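Local coordinates for protein Xaa-Pro Dipeptidase (Alteromonas macleodii, PDB 2QS8) that probably acts as a metal-dependent dipeptidase or carboxypeptidase of the amidohydrolase superfamily, with methionine bound in its active site, at residues A[125-129]-A[130-134]; A[257-261]-A[262-266]; A[43-47]-A[48-52]; A[361-365]-A[366-370]. One frame throughout, in Å; residues are numbered along the deposited sequence.

Interaction 1. Residues A[125-129]-A[130-134]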
loop_
_atom_site.group_PDB
_atom_site.type_symbol
_atom_site.label_atom_id
_atom_site.label_comp_id
_atom_site.label_asym_id
_atom_site.label_seq_id
_atom_site.Cartn_x
_atom_site.Cartn_y
_atom_site.Cartn_z
ATOM N N ASP A 125 -29.063 6.357 16.203
ATOM C CA ASP A 125 -29.053 7.769 16.563
ATOM C C ASP A 125 -30.443 8.387 16.608
ATOM O O ASP A 125 -30.716 9.215 17.476
ATOM C CB ASP A 125 -28.154 8.569 15.612
ATOM C CG ASP A 125 -26.673 8.239 15.793
ATOM O OD1 ASP A 125 -26.311 7.592 16.797
ATOM O OD2 ASP A 125 -25.866 8.633 14.930
ATOM N N ALA A 126 -31.316 7.983 15.682
ATOM C CA ALA A 126 -32.679 8.504 15.635
ATOM C C ALA A 126 -33.452 8.029 16.864
ATOM O O ALA A 126 -34.195 8.789 17.478
ATOM C CB ALA A 126 -33.392 8.040 14.357
ATOM N N ILE A 127 -33.267 6.764 17.215
ATOM C CA ILE A 127 -33.940 6.202 18.371
ATOM C C ILE A 127 -33.424 6.832 19.666
ATOM O O ILE A 127 -34.205 7.283 20.502
ATOM C CB ILE A 127 -33.745 4.673 18.455
ATOM C CG1 ILE A 127 -34.519 3.992 17.326
ATOM C CG2 ILE A 127 -34.219 4.165 19.812
ATOM C CD1 ILE A 127 -34.246 2.521 17.191
ATOM N N ASN A 128 -32.104 6.873 19.820
ATOM C CA ASN A 128 -31.511 7.433 21.021
ATOM C C ASN A 128 -31.862 8.900 21.244
ATOM O O ASN A 128 -31.816 9.368 22.377
ATOM C CB ASN A 128 -29.993 7.255 21.005
ATOM C CG ASN A 128 -29.576 5.800 21.121
ATOM O OD1 ASN A 128 -28.392 5.467 21.003
ATOM N ND2 ASN A 128 -30.541 4.926 21.356
ATOM N N SER A 129 -32.207 9.624 20.182
ATOM C CA SER A 129 -32.567 11.033 20.332
ATOM C C SER A 129 -34.091 11.221 20.388
ATOM O O SER A 129 -34.594 12.343 20.283
ATOM C CB SER A 129 -31.984 11.859 19.183
ATOM O OG SER A 129 -32.497 11.420 17.945
ATOM N N GLY A 130 -34.810 10.108 20.537
ATOM C CA GLY A 130 -36.261 10.144 20.633
ATOM C C GLY A 130 -37.082 10.438 19.387
ATOM O O GLY A 130 -38.245 10.827 19.493
ATOM N N LYS A 131 -36.502 10.249 18.206
ATOM C CA LYS A 131 -37.223 10.513 16.961
ATOM C C LYS A 131 -38.272 9.433 16.692
ATOM O O LYS A 131 -39.290 9.688 16.044
ATOM C CB LYS A 131 -36.245 10.595 15.786
ATOM C CG LYS A 131 -35.098 11.580 15.999
ATOM C CD LYS A 131 -35.600 13.005 16.226
ATOM C CE LYS A 131 -34.449 13.939 16.592
ATOM N NZ LYS A 131 -33.383 13.954 15.541
ATOM N N LEU A 132 -38.009 8.224 17.177
ATOM C CA LEU A 132 -38.941 7.113 17.018
ATOM C C LEU A 132 -38.614 6.024 18.036
ATOM O O LEU A 132 -37.552 6.032 18.655
ATOM C CB LEU A 132 -38.883 6.526 15.596
ATOM C CG LEU A 132 -37.650 5.710 15.211
ATOM C CD1 LEU A 132 -37.908 4.960 13.932
ATOM C CD2 LEU A 132 -36.456 6.628 15.056
ATOM N N ALA A 133 -39.538 5.087 18.202
ATOM C CA ALA A 133 -39.355 4.004 19.149
ATOM C C ALA A 133 -38.578 2.829 18.552
ATOM O O ALA A 133 -38.661 2.546 17.353
ATOM C CB ALA A 133 -40.700 3.540 19.649
ATOM N N GLY A 134 -37.824 2.155 19.411
ATOM C CA GLY A 134 -37.025 1.019 18.991
ATOM C C GLY A 134 -36.149 0.528 20.133
ATOM O O GLY A 134 -36.181 1.077 21.229
HETATM O O HOH W 1 -36.894 6.872 21.103
#
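Ala-126 and Ile-127, in the last turn of helix 119-128, each take a backbone bond from the chain that follows: Lys-131 N meets Ala-126 O at 2.8 Å, nearly head-on to the carbonyl, and Gly-130 N meets Ile-127 O at 2.9 Å from well above the carbonyl plane. Gly-130 turns the chain with a positive phi (73°), which glycine, lacking CB, adopts at little cost. The side chain of Ile-127 then packs against the departing chain. With chi1 at -70° its CG1 stands beside the backbone N, and CD1 extends to 3.6 Å from Gly-134 CA, where a side chain on Gly-134 would collide with this methyl. Ile-127 CG1 also passes Leu-132 CD2 at 4.0 Å, the two side chains slanting across one another. The same Leu-132 methyl comes to 3.4 Å from Ala-126 CB, a close approach that the small alanine permits. With an alanine in place of Ile-127, Leu-132 CD2 and Gly-134 CA would probably lose an apolar partner and a gap would open between helix and loop. Polar atoms are served nearby: a water donates to Ile-127 O and Leu-132 O, and Ser-129 OG has Asp-125 O and Ala-126 O as possible acceptors. Lys-131, bent at chi2 and chi4, folds over this hydroxyl, its CG 3.3 Å from Ser-129 OG. The paired bonds and the glycine at C-prime form a Schellman motif, here ending the helix that links parallel strands 107-112 and 136-139 in a beta-alpha-beta unit of the TIM barrel.

Interaction 2. Residues A[257-261]-A[262-266]; sequences TFMDL and EAMDL
Asp-260 OD1 accepts from Ala-263 N at 2.8 Å, met nearly along its C-O axis, and so caps the first turn of helix 261-270. The carboxylate gets there because CG sits between the backbone N and the carbonyl carbon (chi1 57°), which folds the short side chain back over the helix start. Aspartate suits this place: it is just long enough to reach the amide of Ala-263, and its negative charge would probably be welcomed by the positive end of the helix dipole. Asp-260 OD2 forms a salt bridge with Lys-243, which also pairs with Glu-262 OE2; the shared lysine is likely to offset the repulsion between the two carboxylates, whose OD2 and OE2 stand 4.6 Å apart. Met-264 N bonds to Asp-260 O at 3.0 Å. On the buried side two selenomethionines cross at about a right angle, Met-259 SE lying 3.6 Å from Met-264 CG. Met-259 CG also rests 3.9 Å from Ala-263 CB. An apolar pair joining the residue before the N-cap to the fourth helical residue is a hydrophobic staple, which here accompanies the aspartate N-cap at the start of a barrel helix.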
loop_
_atom_site.group_PDB
_atom_site.type_symbol
_atom_site.label_atom_id
_atom_site.label_comp_id
_atom_site.label_asym_id
_atom_site.label_seq_id
_atom_site.Cartn_x
_atom_site.Cartn_y
_atom_site.Cartn_z
ATOM N N THR A 257 -20.195 -22.819 12.671
ATOM C CA THR A 257 -20.689 -24.086 12.155
ATOM C C THR A 257 -19.773 -25.304 12.251
ATOM O O THR A 257 -20.200 -26.349 12.724
ATOM C CB THR A 257 -21.143 -23.909 10.692
ATOM O OG1 THR A 257 -22.091 -22.840 10.630
ATOM C CG2 THR A 257 -21.775 -25.190 10.151
ATOM N N PHE A 258 -18.529 -25.187 11.807
ATOM C CA PHE A 258 -17.617 -26.328 11.848
ATOM C C PHE A 258 -16.563 -26.199 12.942
ATOM O O PHE A 258 -15.406 -26.611 12.794
ATOM C CB PHE A 258 -16.978 -26.518 10.477
ATOM C CG PHE A 258 -17.984 -26.630 9.367
ATOM C CD1 PHE A 258 -18.854 -27.720 9.303
ATOM C CD2 PHE A 258 -18.103 -25.621 8.418
ATOM C CE1 PHE A 258 -19.826 -27.793 8.313
ATOM C CE2 PHE A 258 -19.067 -25.685 7.432
ATOM C CZ PHE A 258 -19.933 -26.769 7.375
HETATM N N MSE A 259 -16.993 -25.621 14.054
HETATM C CA MSE A 259 -16.135 -25.433 15.203
HETATM C C MSE A 259 -15.596 -26.795 15.642
HETATM O O MSE A 259 -16.369 -27.738 15.797
HETATM C CB MSE A 259 -16.958 -24.830 16.317
HETATM C CG MSE A 259 -16.168 -24.456 17.522
HETATM SE SE MSE A 259 -17.485 -23.995 18.870
HETATM C CE MSE A 259 -18.480 -22.487 18.055
ATOM N N ASP A 260 -14.283 -26.913 15.824
ATOM C CA ASP A 260 -13.707 -28.195 16.251
ATOM C C ASP A 260 -13.308 -28.198 17.729
ATOM O O ASP A 260 -13.475 -27.196 18.418
ATOM C CB ASP A 260 -12.499 -28.579 15.374
ATOM C CG ASP A 260 -11.419 -27.526 15.358
ATOM O OD1 ASP A 260 -11.458 -26.606 16.190
ATOM O OD2 ASP A 260 -10.514 -27.630 14.507
ATOM N N LEU A 261 -12.799 -29.325 18.219
ATOM C CA LEU A 261 -12.396 -29.436 19.623
ATOM C C LEU A 261 -11.360 -28.382 20.003
ATOM O O LEU A 261 -11.462 -27.751 21.055
ATOM C CB LEU A 261 -11.836 -30.839 19.916
ATOM C CG LEU A 261 -11.317 -31.092 21.341
ATOM C CD1 LEU A 261 -12.427 -30.840 22.353
ATOM C CD2 LEU A 261 -10.801 -32.524 21.462
ATOM N N GLU A 262 -10.366 -28.189 19.144
ATOM C CA GLU A 262 -9.326 -27.206 19.411
ATOM C C GLU A 262 -9.885 -25.784 19.511
ATOM O O GLU A 262 -9.497 -25.012 20.391
ATOM C CB GLU A 262 -8.265 -27.241 18.315
ATOM C CG GLU A 262 -7.156 -26.238 18.544
ATOM C CD GLU A 262 -6.239 -26.091 17.348
ATOM O OE1 GLU A 262 -5.326 -25.242 17.423
ATOM O OE2 GLU A 262 -6.429 -26.816 16.343
ATOM N N ALA A 263 -10.797 -25.442 18.606
ATOM C CA ALA A 263 -11.388 -24.114 18.607
ATOM C C ALA A 263 -12.171 -23.893 19.892
ATOM O O ALA A 263 -12.160 -22.802 20.441
ATOM C CB ALA A 263 -12.300 -23.936 17.400
HETATM N N MSE A 264 -12.839 -24.940 20.367
HETATM C CA MSE A 264 -13.618 -24.848 21.583
HETATM C C MSE A 264 -12.767 -24.549 22.802
HETATM O O MSE A 264 -13.114 -23.675 23.587
HETATM C CB MSE A 264 -14.409 -26.126 21.783
HETATM C CG MSE A 264 -15.443 -26.319 20.698
HETATM SE SE MSE A 264 -16.748 -27.748 21.097
HETATM C CE MSE A 264 -15.872 -29.314 20.356
ATOM N N ASP A 265 -11.650 -25.256 22.957
ATOM C CA ASP A 265 -10.769 -25.003 24.089
ATOM C C ASP A 265 -10.143 -23.612 23.967
ATOM O O ASP A 265 -9.928 -22.926 24.965
ATOM C CB ASP A 265 -9.671 -26.066 24.179
ATOM C CG ASP A 265 -10.214 -27.430 24.586
ATOM O OD1 ASP A 265 -11.073 -27.475 25.490
ATOM O OD2 ASP A 265 -9.779 -28.455 24.020
ATOM N N LEU A 266 -9.843 -23.198 22.744
ATOM C CA LEU A 266 -9.271 -21.877 22.540
ATOM C C LEU A 266 -10.275 -20.821 22.984
ATOM O O LEU A 266 -9.915 -19.864 23.654
ATOM C CB LEU A 266 -8.908 -21.669 21.068
ATOM C CG LEU A 266 -7.610 -22.344 20.621
ATOM C CD1 LEU A 266 -7.475 -22.256 19.112
ATOM C CD2 LEU A 266 -6.421 -21.669 21.308
#

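Interaction 3. Residues A[43-47]-A[48-52]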
loop_
_atom_site.group_PDB
_atom_site.type_symbol
_atom_site.label_atom_id
_atom_site.label_comp_id
_atom_site.label_asym_id
_atom_site.label_seq_id
_atom_site.Cartn_x
_atom_site.Cartn_y
_atom_site.Cartn_z
ATOM N N GLY A 43 -43.210 -9.536 48.070
ATOM C CA GLY A 43 -44.643 -9.396 48.235
ATOM C C GLY A 43 -45.177 -8.229 47.431
ATOM O O GLY A 43 -44.415 -7.499 46.791
ATOM N N PHE A 44 -46.490 -8.050 47.458
ATOM C CA PHE A 44 -47.118 -6.956 46.729
ATOM C C PHE A 44 -47.371 -5.808 47.693
ATOM O O PHE A 44 -48.357 -5.814 48.421
ATOM C CB PHE A 44 -48.439 -7.429 46.107
ATOM C CG PHE A 44 -48.275 -8.516 45.065
ATOM C CD1 PHE A 44 -49.289 -9.442 44.849
ATOM C CD2 PHE A 44 -47.110 -8.617 44.307
ATOM C CE1 PHE A 44 -49.150 -10.454 43.897
ATOM C CE2 PHE A 44 -46.968 -9.624 43.351
ATOM C CZ PHE A 44 -47.988 -10.547 43.150
ATOM N N ILE A 45 -46.472 -4.827 47.704
ATOM C CA ILE A 45 -46.622 -3.682 48.588
ATOM C C ILE A 45 -47.747 -2.781 48.112
ATOM O O ILE A 45 -48.190 -2.878 46.968
ATOM C CB ILE A 45 -45.320 -2.858 48.688
ATOM C CG1 ILE A 45 -44.888 -2.365 47.304
ATOM C CG2 ILE A 45 -44.225 -3.700 49.318
ATOM C CD1 ILE A 45 -43.664 -1.450 47.355
ATOM N N SER A 46 -48.211 -1.904 48.995
ATOM C CA SER A 46 -49.304 -0.999 48.672
ATOM C C SER A 46 -48.976 -0.113 47.476
ATOM O O SER A 46 -47.847 0.358 47.344
ATOM C CB SER A 46 -49.637 -0.135 49.888
ATOM O OG SER A 46 -49.942 -0.940 51.014
ATOM N N SER A 47 -49.969 0.129 46.626
ATOM C CA SER A 47 -49.776 0.943 45.432
ATOM C C SER A 47 -50.480 2.297 45.463
ATOM O O SER A 47 -50.211 3.157 44.628
ATOM C CB SER A 47 -50.255 0.168 44.203
ATOM O OG SER A 47 -51.657 -0.033 44.246
ATOM N N ASN A 48 -51.374 2.481 46.424
ATOM C CA ASN A 48 -52.141 3.719 46.561
ATOM C C ASN A 48 -51.298 4.992 46.623
ATOM O O ASN A 48 -51.785 6.084 46.326
ATOM C CB ASN A 48 -53.008 3.640 47.815
ATOM C CG ASN A 48 -53.762 2.330 47.915
ATOM O OD1 ASN A 48 -54.675 2.058 47.129
ATOM N ND2 ASN A 48 -53.377 1.500 48.882
ATOM N N ASP A 49 -50.035 4.852 47.006
ATOM C CA ASP A 49 -49.147 5.999 47.131
ATOM C C ASP A 49 -48.166 6.216 45.969
ATOM O O ASP A 49 -47.299 7.088 46.038
ATOM C CB ASP A 49 -48.376 5.885 48.448
ATOM C CG ASP A 49 -47.697 4.533 48.609
ATOM O OD1 ASP A 49 -48.381 3.493 48.470
ATOM O OD2 ASP A 49 -46.477 4.509 48.878
ATOM N N PHE A 50 -48.293 5.432 44.903
ATOM C CA PHE A 50 -47.405 5.593 43.757
ATOM C C PHE A 50 -48.096 6.325 42.615
ATOM O O PHE A 50 -49.280 6.105 42.345
ATOM C CB PHE A 50 -46.909 4.240 43.246
ATOM C CG PHE A 50 -45.926 3.570 44.152
ATOM C CD1 PHE A 50 -46.350 2.884 45.287
ATOM C CD2 PHE A 50 -44.570 3.624 43.871
ATOM C CE1 PHE A 50 -45.435 2.264 46.126
ATOM C CE2 PHE A 50 -43.648 3.003 44.709
ATOM C CZ PHE A 50 -44.084 2.321 45.839
ATOM N N GLU A 51 -47.344 7.193 41.947
ATOM C CA GLU A 51 -47.867 7.954 40.821
ATOM C C GLU A 51 -48.463 7.003 39.783
ATOM O O GLU A 51 -49.545 7.250 39.254
ATOM C CB GLU A 51 -46.748 8.780 40.178
ATOM C CG GLU A 51 -47.214 9.706 39.050
ATOM C CD GLU A 51 -47.985 10.915 39.554
ATOM O OE1 GLU A 51 -47.389 11.740 40.291
ATOM O OE2 GLU A 51 -49.182 11.042 39.213
ATOM N N ASP A 52 -47.752 5.916 39.496
ATOM C CA ASP A 52 -48.217 4.939 38.521
ATOM C C ASP A 52 -48.082 3.522 39.030
ATOM O O ASP A 52 -47.150 3.205 39.768
ATOM C CB ASP A 52 -47.441 5.065 37.213
ATOM C CG ASP A 52 -47.735 6.352 36.481
ATOM O OD1 ASP A 52 -47.186 7.406 36.868
ATOM O OD2 ASP A 52 -48.525 6.307 35.516
#
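Phe-50 folds its side chain back over the residues that precede its own turn. CB starts 3.7 Å from Ser-47 O, the carbonyl that also takes the Phe-50 N-H at 3.0 Å in an almost straight bond (170°). With chi1 at -71°, CG stands beside the backbone N and the ring is directed toward Ser-46. CD1 then passes 3.6 Å from Ser-46 O, and CE1 comes to 3.3 Å from the same oxygen. Both carbonyl oxygens, of Ser-46 and Ser-47, lie at the ring's edge near its plane, where the weakly positive C-H groups are. At the tip, CZ meets Ile-45 CD1 at 4.1 Å, the two side chains crossing at about a right angle. Ile-45 and Phe-50 both also touch Leu-10 of strand 9-16, so both side chains lie against the sheet through the same leucine. Replacing Phe-50 by a serine would probably deprive Ile-45 CD1 and Leu-10 of an apolar neighbour, leaving the loop less firmly tied to the strand. Asn-48 and Asp-49, polar and exposed, suit the two corner positions. The bond from Phe-50 N to Ser-47 O closes a type I beta turn in the connection between strands 36-42 and 52-56.

Interaction 4. Residues A[361-365]-A[366-370]; sequences ETAKL and LRIED
Glu-369 holds CG between its backbone N and carbonyl carbon (chi1 68°) and bends sharply at chi2 (-92°), which lays its carboxylate back against the helix end, OE1 3.6 Å from Lys-364 CA. Lys-364 crosses it at about a right angle, and its CG passes 3.9 Å from Glu-369 CB. From there the extended lysine runs back along the helix to Glu-361, whose OE2 offers its syn lone pair to Lys-364 NZ in a salt bridge of 2.8 Å. Ala-363, which also rests on Met-66 of strand 60-67, is small enough to let Glu-369 CA settle 3.7 Å from its CB. Helix 360-365 ends in a Schellman motif: Ile-368 N meets Ala-363 O at 2.8 Å nearly head-on, whereas Arg-367 N comes to Lys-364 O from high above the carbonyl plane. Arg-367 takes the positive phi (59°) although it is not glycine; its NH2 pairs with Asp-251, and its NE gives to a water lying at the edge of the guanidinium, in its plane, that also donates to Leu-365 O. A carboxylate beside the negative end of the helix dipole, with OE1 facing the acceptor Ala-363 O, is likely to be somewhat disfavoured in its charged form. A second water donates to both Lys-364 O (2.6 Å) and Glu-369 OE2 (2.8 Å), and by setting its hydrogens between those two acceptors probably offsets part of their repulsion.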
loop_
_atom_site.group_PDB
_atom_site.type_symbol
_atom_site.label_atom_id
_atom_site.label_comp_id
_atom_site.label_asym_id
_atom_site.label_seq_id
_atom_site.Cartn_x
_atom_site.Cartn_y
_atom_site.Cartn_z
ATOM N N GLU A 361 -25.584 -12.636 29.775
ATOM C CA GLU A 361 -24.486 -13.015 28.888
ATOM C C GLU A 361 -24.324 -12.019 27.744
ATOM O O GLU A 361 -23.201 -11.658 27.369
ATOM C CB GLU A 361 -24.704 -14.427 28.347
ATOM C CG GLU A 361 -24.581 -15.485 29.439
ATOM C CD GLU A 361 -23.326 -15.291 30.295
ATOM O OE1 GLU A 361 -22.224 -15.649 29.837
ATOM O OE2 GLU A 361 -23.442 -14.764 31.421
ATOM N N THR A 362 -25.450 -11.567 27.198
ATOM C CA THR A 362 -25.428 -10.603 26.120
ATOM C C THR A 362 -24.927 -9.272 26.652
ATOM O O THR A 362 -24.177 -8.573 25.973
ATOM C CB THR A 362 -26.831 -10.394 25.510
ATOM O OG1 THR A 362 -27.786 -10.199 26.558
ATOM C CG2 THR A 362 -27.229 -11.591 24.656
ATOM N N ALA A 363 -25.339 -8.923 27.870
ATOM C CA ALA A 363 -24.917 -7.661 28.487
ATOM C C ALA A 363 -23.403 -7.604 28.678
ATOM O O ALA A 363 -22.801 -6.540 28.550
ATOM C CB ALA A 363 -25.620 -7.460 29.817
ATOM N N LYS A 364 -22.791 -8.743 28.984
ATOM C CA LYS A 364 -21.343 -8.799 29.171
ATOM C C LYS A 364 -20.617 -8.643 27.829
ATOM O O LYS A 364 -19.619 -7.928 27.733
ATOM C CB LYS A 364 -20.934 -10.125 29.820
ATOM C CG LYS A 364 -21.490 -10.340 31.219
ATOM C CD LYS A 364 -21.170 -11.741 31.723
ATOM C CE LYS A 364 -21.957 -12.060 32.977
ATOM N NZ LYS A 364 -21.843 -13.504 33.332
ATOM N N LEU A 365 -21.124 -9.318 26.800
ATOM C CA LEU A 365 -20.531 -9.239 25.467
ATOM C C LEU A 365 -20.592 -7.810 24.923
ATOM O O LEU A 365 -19.697 -7.385 24.203
ATOM C CB LEU A 365 -21.240 -10.195 24.497
ATOM C CG LEU A 365 -20.693 -10.290 23.061
ATOM C CD1 LEU A 365 -19.179 -10.527 23.057
ATOM C CD2 LEU A 365 -21.408 -11.419 22.336
ATOM N N LEU A 366 -21.647 -7.078 25.275
ATOM C CA LEU A 366 -21.796 -5.695 24.836
ATOM C C LEU A 366 -21.173 -4.719 25.833
ATOM O O LEU A 366 -21.268 -3.510 25.655
ATOM C CB LEU A 366 -23.272 -5.341 24.643
ATOM C CG LEU A 366 -23.936 -5.692 23.304
ATOM C CD1 LEU A 366 -25.392 -5.253 23.323
ATOM C CD2 LEU A 366 -23.210 -4.995 22.157
ATOM N N ARG A 367 -20.556 -5.256 26.886
ATOM C CA ARG A 367 -19.884 -4.448 27.907
ATOM C C ARG A 367 -20.815 -3.456 28.588
ATOM O O ARG A 367 -20.460 -2.295 28.784
ATOM C CB ARG A 367 -18.693 -3.706 27.280
ATOM C CG ARG A 367 -17.754 -4.632 26.518
ATOM C CD ARG A 367 -16.654 -3.895 25.791
ATOM N NE ARG A 367 -15.822 -4.812 25.014
ATOM C CZ ARG A 367 -14.701 -4.472 24.385
ATOM N NH1 ARG A 367 -14.251 -3.218 24.432
ATOM N NH2 ARG A 367 -14.030 -5.392 23.701
ATOM N N ILE A 368 -22.009 -3.919 28.942
ATOM C CA ILE A 368 -22.983 -3.070 29.616
ATOM C C ILE A 368 -23.664 -3.792 30.780
ATOM O O ILE A 368 -24.716 -3.363 31.259
ATOM C CB ILE A 368 -24.061 -2.562 28.637
ATOM C CG1 ILE A 368 -24.658 -3.731 27.859
ATOM C CG2 ILE A 368 -23.470 -1.540 27.703
ATOM C CD1 ILE A 368 -25.832 -3.327 26.997
ATOM N N GLU A 369 -23.040 -4.868 31.250
ATOM C CA GLU A 369 -23.594 -5.659 32.345
ATOM C C GLU A 369 -23.761 -4.894 33.652
ATOM O O GLU A 369 -24.476 -5.336 34.540
ATOM C CB GLU A 369 -22.733 -6.900 32.618
ATOM C CG GLU A 369 -21.364 -6.587 33.190
ATOM C CD GLU A 369 -20.302 -6.440 32.119
ATOM O OE1 GLU A 369 -20.604 -5.870 31.044
ATOM O OE2 GLU A 369 -19.161 -6.890 32.360
ATOM N N ASP A 370 -23.104 -3.752 33.784
ATOM C CA ASP A 370 -23.233 -2.989 35.016
ATOM C C ASP A 370 -24.452 -2.073 34.986
ATOM O O ASP A 370 -24.781 -1.449 35.991
ATOM C CB ASP A 370 -21.962 -2.169 35.263
ATOM C CG ASP A 370 -21.748 -1.092 34.215
ATOM O OD1 ASP A 370 -22.010 -1.347 33.016
ATOM O OD2 ASP A 370 -21.301 0.010 34.590
HETATM O O HOH W 2 -18.133 -7.119 29.749
HETATM O O HOH W 3 -17.110 -7.653 24.597
#

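How the interactions relate
All four contacts join neighbouring residues, and none touches another. Interactions 1 and 4 are both Schellman ends of helices, their centres 21 Å apart, whereas interaction 2 is the N-terminal counterpart, a capped helix start on the other side of the chain's centre from interaction 1. Interaction 4 lies between them, its nearest atoms about 11 Å from interaction 1 and 12 Å from interaction 2. Neither interaction 2 nor interaction 4 reaches the active site: the side chain of Met-259 is about 12 Å from the bound methionine, and that of Leu-365 about 13 Å from the magnesium ion. Interaction 3 belongs to the peripheral beta region, its centre 52 Å from that of interaction 2.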